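Local structure of organophosphorus hydrolase (Pseudomonas pseudoalcaligenes, 4LE6) at residues Y233-G238 with L242-D247; N99-D104 with E213-V218; F45-L50 with P298-V303. The protein probably hydrolyses organophosphate triesters with a two-zinc active site, as a phosphotriesterase of the metallo-beta-lactamase superfamily. All coordinates share one frame; numbering follows the deposited sequence.

Contact 1: residues Y233-G238 with L242-D247; sequences YLFKSG and LLVWGD. With ZN (zinc ion), chain J; ZN (zinc ion), chain K.
F235 and L242 face each other as a hydrogen-bonded pair in an antiparallel beta hairpin. F235 N reaches L242 O at 2.8 Å and is almost straight, with an angle of 174° at the hydrogen. L242 N returns to F235 O at 2.8 Å. Y233 and V244 form the next hydrogen-bonded pair. Y233 N lies 2.9 Å from V244 O and approaches 30° out of the carbonyl plane, whereas V244 N meets Y233 O within that plane.

The side chains of Y233, F235, L242 and V244 share one face of the sheet. The F235 ring carries the packing there. Its CG stands beside the backbone N (chi1 -69°), which swings the ring back along the strand to V244. Ring atom CE1 meets the V244 methyl CG2 at 3.9 Å. L242 O lies at the ring edge, near its plane. The L242 side chain packs on W289 and A291 of the next strand. I103, from the sheet across the core, packs on Y233, F235 and V244. The Y233 ring turns out from the hairpin, and its OH bonds to L137 O. On the other face L234 CB meets L243 CD1 at 4.1 Å.

The chain of 242-247 runs on to D247. Its OD2 binds the zinc of chain J at 2.2 Å and the zinc of chain K at 2.1 Å. H139, H141 and H226 complete the protein ligands of one zinc; D143, H144 and H294 complete those of the other. A water also bridges the pair. The chemistry is that of an apolar hairpin, its backbone polar atoms at Y233, F235, L242 and V244 satisfied across it, that delivers one shared carboxylate oxygen to a two-metal site.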
ATOM      1  N   TYR A 233      -6.064  21.027   4.202  1.00 20.36           N
ATOM      2  CA  TYR A 233      -5.505  21.363   5.513  1.00 21.31           C
ATOM      3  C   TYR A 233      -4.038  20.968   5.620  1.00 23.10           C
ATOM      4  O   TYR A 233      -3.669  19.837   5.333  1.00 26.73           O
ATOM      5  CB  TYR A 233      -6.332  20.712   6.627  1.00 22.44           C
ATOM      6  CG  TYR A 233      -7.773  21.193   6.649  1.00 19.81           C
ATOM      7  CD1 TYR A 233      -8.114  22.429   7.186  1.00 22.70           C
ATOM      8  CD2 TYR A 233      -8.783  20.420   6.107  1.00 21.71           C
ATOM      9  CE1 TYR A 233      -9.426  22.871   7.195  1.00 24.77           C
ATOM     10  CE2 TYR A 233     -10.087  20.839   6.115  1.00 21.44           C
ATOM     11  CZ  TYR A 233     -10.407  22.071   6.658  1.00 24.93           C
ATOM     12  OH  TYR A 233     -11.724  22.478   6.658  1.00 24.96           O
ATOM     13  N   LEU A 234      -3.216  21.910   6.074  1.00 24.41           N
ATOM     14  CA  LEU A 234      -1.783  21.686   6.200  1.00 22.50           C
ATOM     15  C   LEU A 234      -1.401  21.477   7.670  1.00 21.64           C
ATOM     16  O   LEU A 234      -1.773  22.278   8.541  1.00 24.38           O
ATOM     17  CB  LEU A 234      -1.027  22.874   5.609  1.00 22.53           C
ATOM     18  CG  LEU A 234       0.496  22.813   5.605  1.00 24.99           C
ATOM     19  CD1 LEU A 234       0.989  21.707   4.687  1.00 24.36           C
ATOM     20  CD2 LEU A 234       1.027  24.183   5.177  1.00 27.41           C
ATOM     21  N   PHE A 235      -0.683  20.380   7.907  1.00 20.61           N
ATOM     22  CA  PHE A 235      -0.138  20.005   9.207  1.00 20.90           C
ATOM     23  C   PHE A 235       1.382  20.058   9.112  1.00 23.35           C
ATOM     24  O   PHE A 235       1.965  19.515   8.164  1.00 23.35           O
ATOM     25  CB  PHE A 235      -0.594  18.591   9.590  1.00 19.23           C
ATOM     26  CG  PHE A 235      -2.053  18.498   9.886  1.00 20.47           C
ATOM     27  CD1 PHE A 235      -2.980  18.445   8.865  1.00 19.23           C
ATOM     28  CD2 PHE A 235      -2.503  18.513  11.189  1.00 22.76           C
ATOM     29  CE1 PHE A 235      -4.336  18.407   9.154  1.00 19.68           C
ATOM     30  CE2 PHE A 235      -3.838  18.469  11.477  1.00 22.11           C
ATOM     31  CZ  PHE A 235      -4.758  18.427  10.459  1.00 19.52           C
ATOM     32  N   LYS A 236       2.010  20.737  10.065  1.00 22.78           N
ATOM     33  CA  LYS A 236       3.466  20.886  10.113  1.00 25.31           C
ATOM     34  C   LYS A 236       3.991  20.533  11.493  1.00 28.05           C
ATOM     35  O   LYS A 236       3.481  21.037  12.496  1.00 25.62           O
ATOM     36  CB  LYS A 236       3.865  22.333   9.859  1.00 24.88           C
ATOM     37  CG  LYS A 236       3.504  22.884   8.494  1.00 32.81           C
ATOM     38  CD  LYS A 236       4.169  24.260   8.317  1.00 41.71           C
ATOM     39  CE  LYS A 236       3.243  25.269   7.657  1.00 53.91           C
ATOM     40  NZ  LYS A 236       3.773  26.675   7.750  1.00 64.12           N
ATOM     41  N   SER A 237       5.017  19.693  11.544  1.00 27.59           N
ATOM     42  CA  SER A 237       5.682  19.364  12.794  1.00 29.32           C
ATOM     43  C   SER A 237       7.101  18.922  12.468  1.00 31.16           C
ATOM     44  O   SER A 237       7.297  18.161  11.522  1.00 29.80           O
ATOM     45  CB  SER A 237       4.925  18.227  13.493  1.00 28.50           C
ATOM     46  OG  SER A 237       5.642  17.767  14.629  1.00 25.00           O
ATOM     47  N   GLY A 238       8.081  19.417  13.223  1.00 31.61           N
ATOM     48  CA  GLY A 238       9.459  18.977  13.086  1.00 31.73           C
ATOM     49  C   GLY A 238      10.021  19.045  11.678  1.00 35.40           C
ATOM     50  O   GLY A 238      10.729  18.131  11.254  1.00 35.20           O
ATOM     51  N   LEU A 242       2.399  17.834   5.967  1.00 20.27           N
ATOM     52  CA  LEU A 242       1.416  16.961   5.370  1.00 20.16           C
ATOM     53  C   LEU A 242       0.215  17.785   4.965  1.00 21.27           C
ATOM     54  O   LEU A 242      -0.324  18.558   5.761  1.00 23.51           O
ATOM     55  CB  LEU A 242       0.976  15.867   6.349  1.00 21.62           C
ATOM     56  CG  LEU A 242      -0.213  15.002   5.901  1.00 26.02           C
ATOM     57  CD1 LEU A 242       0.076  14.257   4.610  1.00 30.46           C
ATOM     58  CD2 LEU A 242      -0.546  14.004   6.985  1.00 33.95           C
ATOM     59  N   LEU A 243      -0.203  17.620   3.719  1.00 21.39           N
ATOM     60  CA  LEU A 243      -1.377  18.320   3.230  1.00 22.26           C
ATOM     61  C   LEU A 243      -2.492  17.303   3.055  1.00 21.13           C
ATOM     62  O   LEU A 243      -2.398  16.405   2.221  1.00 21.45           O
ATOM     63  CB  LEU A 243      -1.080  19.011   1.902  1.00 21.10           C
ATOM     64  CG  LEU A 243      -2.232  19.857   1.366  1.00 26.52           C
ATOM     65  CD1 LEU A 243      -2.360  21.162   2.147  1.00 32.78           C
ATOM     66  CD2 LEU A 243      -2.020  20.123  -0.118  1.00 25.86           C
ATOM     67  N   VAL A 244      -3.530  17.437   3.871  1.00 19.56           N
ATOM     68  CA  VAL A 244      -4.702  16.588   3.757  1.00 20.57           C
ATOM     69  C   VAL A 244      -5.594  17.316   2.785  1.00 22.16           C
ATOM     70  O   VAL A 244      -6.232  18.316   3.149  1.00 24.86           O
ATOM     71  CB  VAL A 244      -5.413  16.390   5.088  1.00 21.17           C
ATOM     72  CG1 VAL A 244      -6.577  15.404   4.916  1.00 18.63           C
ATOM     73  CG2 VAL A 244      -4.410  15.906   6.118  1.00 23.10           C
ATOM     74  N   TRP A 245      -5.626  16.830   1.542  1.00 21.91           N
ATOM     75  CA  TRP A 245      -5.977  17.745   0.451  1.00 23.61           C
ATOM     76  C   TRP A 245      -7.415  17.659  -0.020  1.00 22.92           C
ATOM     77  O   TRP A 245      -7.866  18.509  -0.773  1.00 22.85           O
ATOM     78  CB  TRP A 245      -4.965  17.692  -0.718  1.00 24.06           C
ATOM     79  CG  TRP A 245      -5.033  16.543  -1.686  1.00 24.22           C
ATOM     80  CD1 TRP A 245      -5.954  15.536  -1.739  1.00 25.66           C
ATOM     81  CD2 TRP A 245      -4.104  16.293  -2.753  1.00 23.00           C
ATOM     82  NE1 TRP A 245      -5.660  14.683  -2.786  1.00 25.78           N
ATOM     83  CE2 TRP A 245      -4.531  15.129  -3.416  1.00 21.89           C
ATOM     84  CE3 TRP A 245      -2.957  16.954  -3.213  1.00 25.82           C
ATOM     85  CZ2 TRP A 245      -3.850  14.606  -4.515  1.00 24.46           C
ATOM     86  CZ3 TRP A 245      -2.287  16.436  -4.308  1.00 25.87           C
ATOM     87  CH2 TRP A 245      -2.735  15.271  -4.945  1.00 26.79           C
ATOM     88  N   GLY A 246      -8.141  16.647   0.445  1.00 18.32           N
ATOM     89  CA  GLY A 246      -9.518  16.475   0.058  1.00 18.58           C
ATOM     90  C   GLY A 246      -9.614  15.878  -1.340  1.00 19.68           C
ATOM     91  O   GLY A 246      -8.947  14.891  -1.662  1.00 22.31           O
ATOM     92  N   ASP A 247     -10.453  16.489  -2.163  1.00 19.50           N
ATOM     93  CA  ASP A 247     -10.788  15.992  -3.484  1.00 21.13           C
ATOM     94  C   ASP A 247     -10.083  16.755  -4.621  1.00 24.20           C
ATOM     95  O   ASP A 247     -10.670  16.985  -5.685  1.00 22.85           O
ATOM     96  CB  ASP A 247     -12.309  16.035  -3.655  1.00 20.82           C
ATOM     97  CG  ASP A 247     -13.012  14.914  -2.903  1.00 22.96           C
ATOM     98  OD1 ASP A 247     -12.373  14.294  -2.029  1.00 20.02           O
ATOM     99  OD2 ASP A 247     -14.205  14.663  -3.184  1.00 20.55           O
TER
HETATM  100 ZN    ZN J 405     -16.190  15.701  -3.260  1.00 24.94          ZN
HETATM  101 ZN    ZN K 406     -15.054  12.963  -2.202  1.00 20.50          ZN
HETATM  102  O   HOH W   1     -16.614  13.651  -2.855  1.00 14.52           O

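Contact 2: residues N99-D104 with E213-V218; sequences NLVLID and ELLPGV
The side-chain amide of N99 lies with one face over the two methyls of L215. CD1 of L215 sits almost directly under CG of N99, at 4.0 Å. CD2 of L215 is 4.0 Å from OD1 of N99 and equally close to ND2, on that same face. P216 comes in beside the oxygen end of the amide and puts its ring carbon CD 3.9 Å from N99 OD1. At the nitrogen end, ND2 bonds to D133 OD1, which should help fix the rotation of the group. A water gives one proton to N99 OD1 at 2.6 Å and the other to P216 O at 3.0 Å. It is the polar link across a contact that has no direct hydrogen bond.

Two residues further along the chain, V101 adds an apolar touch. Its CG2 meets L215 CD1 at 4.0 Å, and the two side chains run antiparallel where they meet. L215 has its CG beside the backbone N (chi1 -68°), which aims the fork at N99 and V101. CD1 touches both V101 CG2 and the amide, which lie on adjoining sides of it. T134, on the neighbouring strand, also packs on L215.

V218 N reaches L215 O at 2.9 Å. E213 N, in a poorly ordered residue, approaches the other face of that carbonyl at a longer 3.3 Å. The V218 bond closes a type II beta turn, with P216 and G217 at its two central positions, where this turn commonly has proline and glycine. L214 and L215 both face V218. The arrangement is that of a classic beta bulge at the tight turn leading into strand 218-222.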
ATOM      1  N   ASN A  99      -4.042  18.447  20.092  1.00 21.56           N
ATOM      2  CA  ASN A  99      -5.387  18.099  19.663  1.00 24.06           C
ATOM      3  C   ASN A  99      -5.451  16.723  19.010  1.00 23.05           C
ATOM      4  O   ASN A  99      -4.484  16.263  18.384  1.00 22.38           O
ATOM      5  CB  ASN A  99      -5.890  19.116  18.641  1.00 27.61           C
ATOM      6  CG  ASN A  99      -5.967  20.522  19.201  1.00 29.60           C
ATOM      7  OD1 ASN A  99      -5.017  21.306  19.085  1.00 28.37           O
ATOM      8  ND2 ASN A  99      -7.098  20.853  19.816  1.00 27.44           N
ATOM      9  N   LEU A 100      -6.606  16.079  19.124  1.00 21.46           N
ATOM     10  CA  LEU A 100      -6.908  14.933  18.278  1.00 21.66           C
ATOM     11  C   LEU A 100      -7.880  15.427  17.218  1.00 23.24           C
ATOM     12  O   LEU A 100      -9.009  15.823  17.525  1.00 23.95           O
ATOM     13  CB  LEU A 100      -7.492  13.767  19.074  1.00 22.52           C
ATOM     14  CG  LEU A 100      -7.704  12.483  18.262  1.00 24.35           C
ATOM     15  CD1 LEU A 100      -6.376  11.854  17.799  1.00 24.95           C
ATOM     16  CD2 LEU A 100      -8.494  11.488  19.072  1.00 23.27           C
ATOM     17  N   VAL A 101      -7.421  15.420  15.971  1.00 21.79           N
ATOM     18  CA  VAL A 101      -8.129  16.079  14.887  1.00 21.74           C
ATOM     19  C   VAL A 101      -8.501  15.081  13.812  1.00 21.24           C
ATOM     20  O   VAL A 101      -7.645  14.373  13.285  1.00 24.16           O
ATOM     21  CB  VAL A 101      -7.247  17.186  14.237  1.00 23.13           C
ATOM     22  CG1 VAL A 101      -8.015  17.907  13.132  1.00 22.28           C
ATOM     23  CG2 VAL A 101      -6.780  18.178  15.282  1.00 25.26           C
ATOM     24  N   LEU A 102      -9.775  15.053  13.451  1.00 18.43           N
ATOM     25  CA  LEU A 102     -10.224  14.186  12.376  1.00 20.01           C
ATOM     26  C   LEU A 102     -10.530  15.043  11.140  1.00 21.85           C
ATOM     27  O   LEU A 102     -11.270  16.018  11.240  1.00 24.65           O
ATOM     28  CB  LEU A 102     -11.463  13.410  12.838  1.00 20.09           C
ATOM     29  CG  LEU A 102     -12.116  12.522  11.785  1.00 20.73           C
ATOM     30  CD1 LEU A 102     -11.143  11.436  11.325  1.00 20.56           C
ATOM     31  CD2 LEU A 102     -13.409  11.917  12.336  1.00 22.64           C
ATOM     32  N   ILE A 103      -9.956  14.698   9.990  1.00 21.76           N
ATOM     33  CA  ILE A 103     -10.256  15.378   8.734  1.00 23.14           C
ATOM     34  C   ILE A 103     -11.109  14.455   7.859  1.00 21.24           C
ATOM     35  O   ILE A 103     -10.651  13.371   7.462  1.00 21.17           O
ATOM     36  CB  ILE A 103      -8.978  15.762   7.967  1.00 26.91           C
ATOM     37  CG1 ILE A 103      -8.020  16.545   8.872  1.00 27.50           C
ATOM     38  CG2 ILE A 103      -9.323  16.605   6.758  1.00 27.02           C
ATOM     39  CD1 ILE A 103      -7.008  15.695   9.619  1.00 26.43           C
ATOM     40  N   ASP A 104     -12.329  14.921   7.578  1.00 19.96           N
ATOM     41  CA  ASP A 104     -13.388  14.196   6.881  1.00 16.87           C
ATOM     42  C   ASP A 104     -13.838  12.985   7.678  1.00 17.90           C
ATOM     43  O   ASP A 104     -13.179  12.601   8.638  1.00 17.22           O
ATOM     44  CB  ASP A 104     -12.990  13.873   5.448  1.00 17.79           C
ATOM     45  CG  ASP A 104     -12.908  15.122   4.588  1.00 22.37           C
ATOM     46  OD1 ASP A 104     -13.469  16.156   5.019  1.00 20.37           O
ATOM     47  OD2 ASP A 104     -12.315  15.079   3.485  1.00 22.68           O
ATOM     48  N   GLU A 213      -2.312  28.202  13.093  1.00 58.82           N
ATOM     49  CA  GLU A 213      -3.233  29.305  12.817  1.00 55.64           C
ATOM     50  C   GLU A 213      -4.636  28.930  13.267  1.00 48.59           C
ATOM     51  O   GLU A 213      -5.175  29.531  14.187  1.00 48.57           O
ATOM     52  CB  GLU A 213      -3.236  29.683  11.340  1.00 58.78           C
ATOM     53  CG  GLU A 213      -3.135  31.175  11.113  1.00 67.46           C
ATOM     54  CD  GLU A 213      -3.337  31.560   9.666  1.00 73.62           C
ATOM     55  OE1 GLU A 213      -3.577  30.645   8.845  1.00 82.86           O
ATOM     56  OE2 GLU A 213      -3.255  32.773   9.353  1.00 65.58           O
ATOM     57  N   LEU A 214      -5.223  27.925  12.628  1.00 44.72           N
ATOM     58  CA  LEU A 214      -6.484  27.369  13.100  1.00 40.40           C
ATOM     59  C   LEU A 214      -6.276  26.656  14.434  1.00 39.70           C
ATOM     60  O   LEU A 214      -7.052  26.824  15.377  1.00 42.21           O
ATOM     61  CB  LEU A 214      -7.021  26.386  12.072  1.00 40.27           C
ATOM     62  CG  LEU A 214      -8.318  25.665  12.426  1.00 48.32           C
ATOM     63  CD1 LEU A 214      -9.483  26.649  12.494  1.00 55.32           C
ATOM     64  CD2 LEU A 214      -8.561  24.601  11.390  1.00 52.09           C
ATOM     65  N   LEU A 215      -5.239  25.828  14.474  1.00 35.30           N
ATOM     66  CA  LEU A 215      -4.801  25.143  15.685  1.00 31.39           C
ATOM     67  C   LEU A 215      -3.286  25.083  15.627  1.00 32.63           C
ATOM     68  O   LEU A 215      -2.707  25.329  14.574  1.00 35.17           O
ATOM     69  CB  LEU A 215      -5.352  23.728  15.739  1.00 32.38           C
ATOM     70  CG  LEU A 215      -6.852  23.564  15.935  1.00 33.53           C
ATOM     71  CD1 LEU A 215      -7.173  22.113  15.722  1.00 32.65           C
ATOM     72  CD2 LEU A 215      -7.283  24.040  17.344  1.00 34.08           C
ATOM     73  N   PRO A 216      -2.631  24.764  16.750  1.00 35.00           N
ATOM     74  CA  PRO A 216      -1.168  24.640  16.679  1.00 37.74           C
ATOM     75  C   PRO A 216      -0.760  23.609  15.616  1.00 34.72           C
ATOM     76  O   PRO A 216      -1.224  22.477  15.682  1.00 32.70           O
ATOM     77  CB  PRO A 216      -0.785  24.169  18.089  1.00 40.09           C
ATOM     78  CG  PRO A 216      -1.906  24.683  18.976  1.00 41.48           C
ATOM     79  CD  PRO A 216      -3.144  24.561  18.118  1.00 38.07           C
ATOM     80  N   GLY A 217       0.030  24.026  14.631  1.00 36.36           N
ATOM     81  CA  GLY A 217       0.542  23.128  13.614  1.00 36.45           C
ATOM     82  C   GLY A 217      -0.415  22.924  12.455  1.00 34.61           C
ATOM     83  O   GLY A 217      -0.100  22.232  11.497  1.00 35.06           O
ATOM     84  N   VAL A 218      -1.582  23.548  12.536  1.00 22.26           N
ATOM     85  CA  VAL A 218      -2.648  23.304  11.562  1.00 25.56           C
ATOM     86  C   VAL A 218      -3.099  24.602  10.913  1.00 26.44           C
ATOM     87  O   VAL A 218      -3.443  25.562  11.598  1.00 23.67           O
ATOM     88  CB  VAL A 218      -3.859  22.630  12.203  1.00 26.64           C
ATOM     89  CG1 VAL A 218      -4.819  22.160  11.120  1.00 25.47           C
ATOM     90  CG2 VAL A 218      -3.409  21.447  13.052  1.00 27.99           C
TER
HETATM   91  O   HOH W   2      -3.193  20.929  17.248  1.00 25.95           O

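Contact 3: residues F45-L50 with P298-V303; sequences FEVTAL and PGLGHV
A49 and L300 meet in the core of the alpha-beta/beta-alpha sandwich of the metallo-beta-lactamase fold. A49 lies on strand 45-57 of one sheet. L300 begins strand 300-305 of the other. The contact joins the two sheets by packing alone, with no hydrogen bond across it.

The main bump is the fork of L300. V47 and A49, two residues apart, both point toward it from their strand. The fork lies over the shallow dip between them. Its CD1 meets A49 CB at 4.2 Å. Its CD2 reaches V47 CG1 at 4.5 Å, a looser touch. The torsions explain the reach: CG stands beside the backbone N (chi1 -68°), and CD1 is extended away from CA (chi2 166°). The fork therefore leans over the opposing strand, with one methyl for each neighbour. Y38, on the adjoining strand 37-42, packs on both L300 and P298, and V315 touches L300 too.

P298 is the second bump. It follows a cis peptide bond, and the chain turns through G299, with positive phi, before strand 300-305 starts. P298 brings the flank of its ring against A49, CB to CB, at 3.6 Å. The A49 methyl is small, consistent with this close approach of ring and backbone. F297 and Y92 also pack on A49, so the methyl is hemmed in by several groups.

The carbonyl of P298 belongs to the same close packing. Its oxygen accepts a hydrogen bond from the Y92 hydroxyl and lies 3.5 Å from A49 CB.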
ATOM      1  N   PHE A  45       3.898  14.633  15.335  1.00 25.55           N
ATOM      2  CA  PHE A  45       2.497  14.263  15.160  1.00 21.97           C
ATOM      3  C   PHE A  45       2.371  12.790  14.797  1.00 22.83           C
ATOM      4  O   PHE A  45       3.306  12.177  14.254  1.00 24.39           O
ATOM      5  CB  PHE A  45       1.828  15.081  14.062  1.00 20.66           C
ATOM      6  CG  PHE A  45       1.746  16.557  14.349  1.00 21.03           C
ATOM      7  CD1 PHE A  45       2.167  17.092  15.564  1.00 24.97           C
ATOM      8  CD2 PHE A  45       1.227  17.415  13.398  1.00 23.99           C
ATOM      9  CE1 PHE A  45       2.068  18.454  15.807  1.00 29.02           C
ATOM     10  CE2 PHE A  45       1.142  18.774  13.638  1.00 27.73           C
ATOM     11  CZ  PHE A  45       1.564  19.293  14.839  1.00 30.51           C
ATOM     12  N   GLU A  46       1.200  12.234  15.083  1.00 19.69           N
ATOM     13  CA  GLU A  46       0.871  10.883  14.632  1.00 19.98           C
ATOM     14  C   GLU A  46      -0.316  10.921  13.674  1.00 20.36           C
ATOM     15  O   GLU A  46      -1.392  11.435  14.002  1.00 20.57           O
ATOM     16  CB  GLU A  46       0.544  10.008  15.824  1.00 21.52           C
ATOM     17  CG  GLU A  46       0.063   8.623  15.469  1.00 25.85           C
ATOM     18  CD  GLU A  46      -0.731   8.038  16.608  1.00 29.82           C
ATOM     19  OE1 GLU A  46      -0.263   7.066  17.229  1.00 29.91           O
ATOM     20  OE2 GLU A  46      -1.817   8.585  16.893  1.00 31.07           O
ATOM     21  N   VAL A  47      -0.114  10.372  12.483  1.00 17.82           N
ATOM     22  CA  VAL A  47      -1.167  10.302  11.477  1.00 18.03           C
ATOM     23  C   VAL A  47      -1.732   8.890  11.440  1.00 19.39           C
ATOM     24  O   VAL A  47      -0.977   7.915  11.334  1.00 18.67           O
ATOM     25  CB  VAL A  47      -0.610  10.654  10.089  1.00 24.35           C
ATOM     26  CG1 VAL A  47      -1.692  10.585   9.029  1.00 26.95           C
ATOM     27  CG2 VAL A  47       0.049  12.035  10.121  1.00 25.72           C
ATOM     28  N   THR A  48      -3.051   8.778  11.562  1.00 18.80           N
ATOM     29  CA  THR A  48      -3.740   7.518  11.348  1.00 16.61           C
ATOM     30  C   THR A  48      -4.670   7.679  10.146  1.00 18.15           C
ATOM     31  O   THR A  48      -5.673   8.385  10.235  1.00 17.97           O
ATOM     32  CB  THR A  48      -4.565   7.073  12.564  1.00 15.67           C
ATOM     33  OG1 THR A  48      -3.713   6.883  13.693  1.00 18.60           O
ATOM     34  CG2 THR A  48      -5.246   5.746  12.289  1.00 18.77           C
ATOM     35  N   ALA A  49      -4.318   7.039   9.027  1.00 17.60           N
ATOM     36  CA  ALA A  49      -5.197   7.007   7.865  1.00 15.21           C
ATOM     37  C   ALA A  49      -6.323   6.039   8.162  1.00 14.60           C
ATOM     38  O   ALA A  49      -6.073   4.966   8.760  1.00 16.85           O
ATOM     39  CB  ALA A  49      -4.436   6.549   6.627  1.00 19.59           C
ATOM     40  N   LEU A  50      -7.542   6.409   7.755  1.00 15.20           N
ATOM     41  CA  LEU A  50      -8.746   5.623   8.037  1.00 15.72           C
ATOM     42  C   LEU A  50      -9.562   5.385   6.768  1.00 16.11           C
ATOM     43  O   LEU A  50      -9.934   6.330   6.078  1.00 18.95           O
ATOM     44  CB  LEU A  50      -9.640   6.367   9.033  1.00 14.93           C
ATOM     45  CG  LEU A  50      -9.011   6.659  10.392  1.00 15.00           C
ATOM     46  CD1 LEU A  50      -9.926   7.558  11.181  1.00 15.48           C
ATOM     47  CD2 LEU A  50      -8.759   5.344  11.142  1.00 16.79           C
ATOM     48  N   PRO A 298      -3.600   3.689   2.068  1.00 16.72           N
ATOM     49  CA  PRO A 298      -3.889   4.754   3.036  1.00 17.44           C
ATOM     50  C   PRO A 298      -3.921   6.180   2.462  1.00 20.30           C
ATOM     51  O   PRO A 298      -4.188   7.128   3.191  1.00 19.46           O
ATOM     52  CB  PRO A 298      -2.749   4.616   4.052  1.00 16.15           C
ATOM     53  CG  PRO A 298      -1.639   4.049   3.293  1.00 16.32           C
ATOM     54  CD  PRO A 298      -2.262   3.110   2.292  1.00 16.37           C
ATOM     55  N   GLY A 299      -3.648   6.333   1.179  1.00 18.10           N
ATOM     56  CA  GLY A 299      -3.745   7.637   0.546  1.00 19.11           C
ATOM     57  C   GLY A 299      -2.602   8.568   0.901  1.00 21.26           C
ATOM     58  O   GLY A 299      -2.691   9.780   0.695  1.00 22.31           O
ATOM     59  N   LEU A 300      -1.525   7.997   1.428  1.00 21.41           N
ATOM     60  CA  LEU A 300      -0.365   8.764   1.878  1.00 19.38           C
ATOM     61  C   LEU A 300       0.800   8.607   0.908  1.00 21.35           C
ATOM     62  O   LEU A 300       1.073   7.508   0.437  1.00 19.59           O
ATOM     63  CB  LEU A 300       0.071   8.292   3.253  1.00 20.80           C
ATOM     64  CG  LEU A 300      -0.911   8.602   4.373  1.00 22.54           C
ATOM     65  CD1 LEU A 300      -0.552   7.791   5.612  1.00 21.35           C
ATOM     66  CD2 LEU A 300      -0.894  10.096   4.666  1.00 25.61           C
ATOM     67  N   GLY A 301       1.500   9.696   0.615  1.00 19.18           N
ATOM     68  CA  GLY A 301       2.620   9.622  -0.293  1.00 19.73           C
ATOM     69  C   GLY A 301       3.089  10.984  -0.739  1.00 21.76           C
ATOM     70  O   GLY A 301       2.751  11.982  -0.115  1.00 23.70           O
ATOM     71  N   HIS A 302       3.866  11.012  -1.821  1.00 20.85           N
ATOM     72  CA  HIS A 302       4.411  12.255  -2.348  1.00 22.53           C
ATOM     73  C   HIS A 302       4.042  12.389  -3.801  1.00 24.71           C
ATOM     74  O   HIS A 302       3.705  11.406  -4.468  1.00 22.41           O
ATOM     75  CB  HIS A 302       5.935  12.290  -2.258  1.00 24.53           C
ATOM     76  CG  HIS A 302       6.465  12.286  -0.863  1.00 26.14           C
ATOM     77  ND1 HIS A 302       6.640  11.128  -0.138  1.00 23.85           N
ATOM     78  CD2 HIS A 302       6.864  13.297  -0.058  1.00 26.76           C
ATOM     79  CE1 HIS A 302       7.129  11.426   1.052  1.00 24.76           C
ATOM     80  NE2 HIS A 302       7.270  12.738   1.128  1.00 27.71           N
ATOM     81  N   VAL A 303       4.117  13.624  -4.279  1.00 25.20           N
ATOM     82  CA  VAL A 303       3.912  13.945  -5.682  1.00 25.59           C
ATOM     83  C   VAL A 303       5.254  14.255  -6.321  1.00 25.57           C
ATOM     84  O   VAL A 303       6.019  15.064  -5.792  1.00 24.85           O
ATOM     85  CB  VAL A 303       3.040  15.209  -5.835  1.00 22.66           C
ATOM     86  CG1 VAL A 303       2.768  15.494  -7.311  1.00 25.11           C
ATOM     87  CG2 VAL A 303       1.750  15.043  -5.086  1.00 21.70           C
TER

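Contact 1 sits between the other two, with its centre about 9 Å from each; the centres of contacts 2 and 3 are about 15 Å apart. Contact 1 is a hairpin within the sheet of strands 218-222 to 310-314. Contacts 2 and 3 each bridge toward that sheet from the sheet that holds strands 45-57 and 100-103. G217 O probably accepts a hydrogen bond from K236 N, V218 packs on F235, and V47 and L300 pack on L242, so the three contacts adjoin directly. Along the chain, contact 2 closes before contact 1 opens, and contact 3 encloses both. Early and late parts of the chain thus meet around the hairpin that leads to the zinc site.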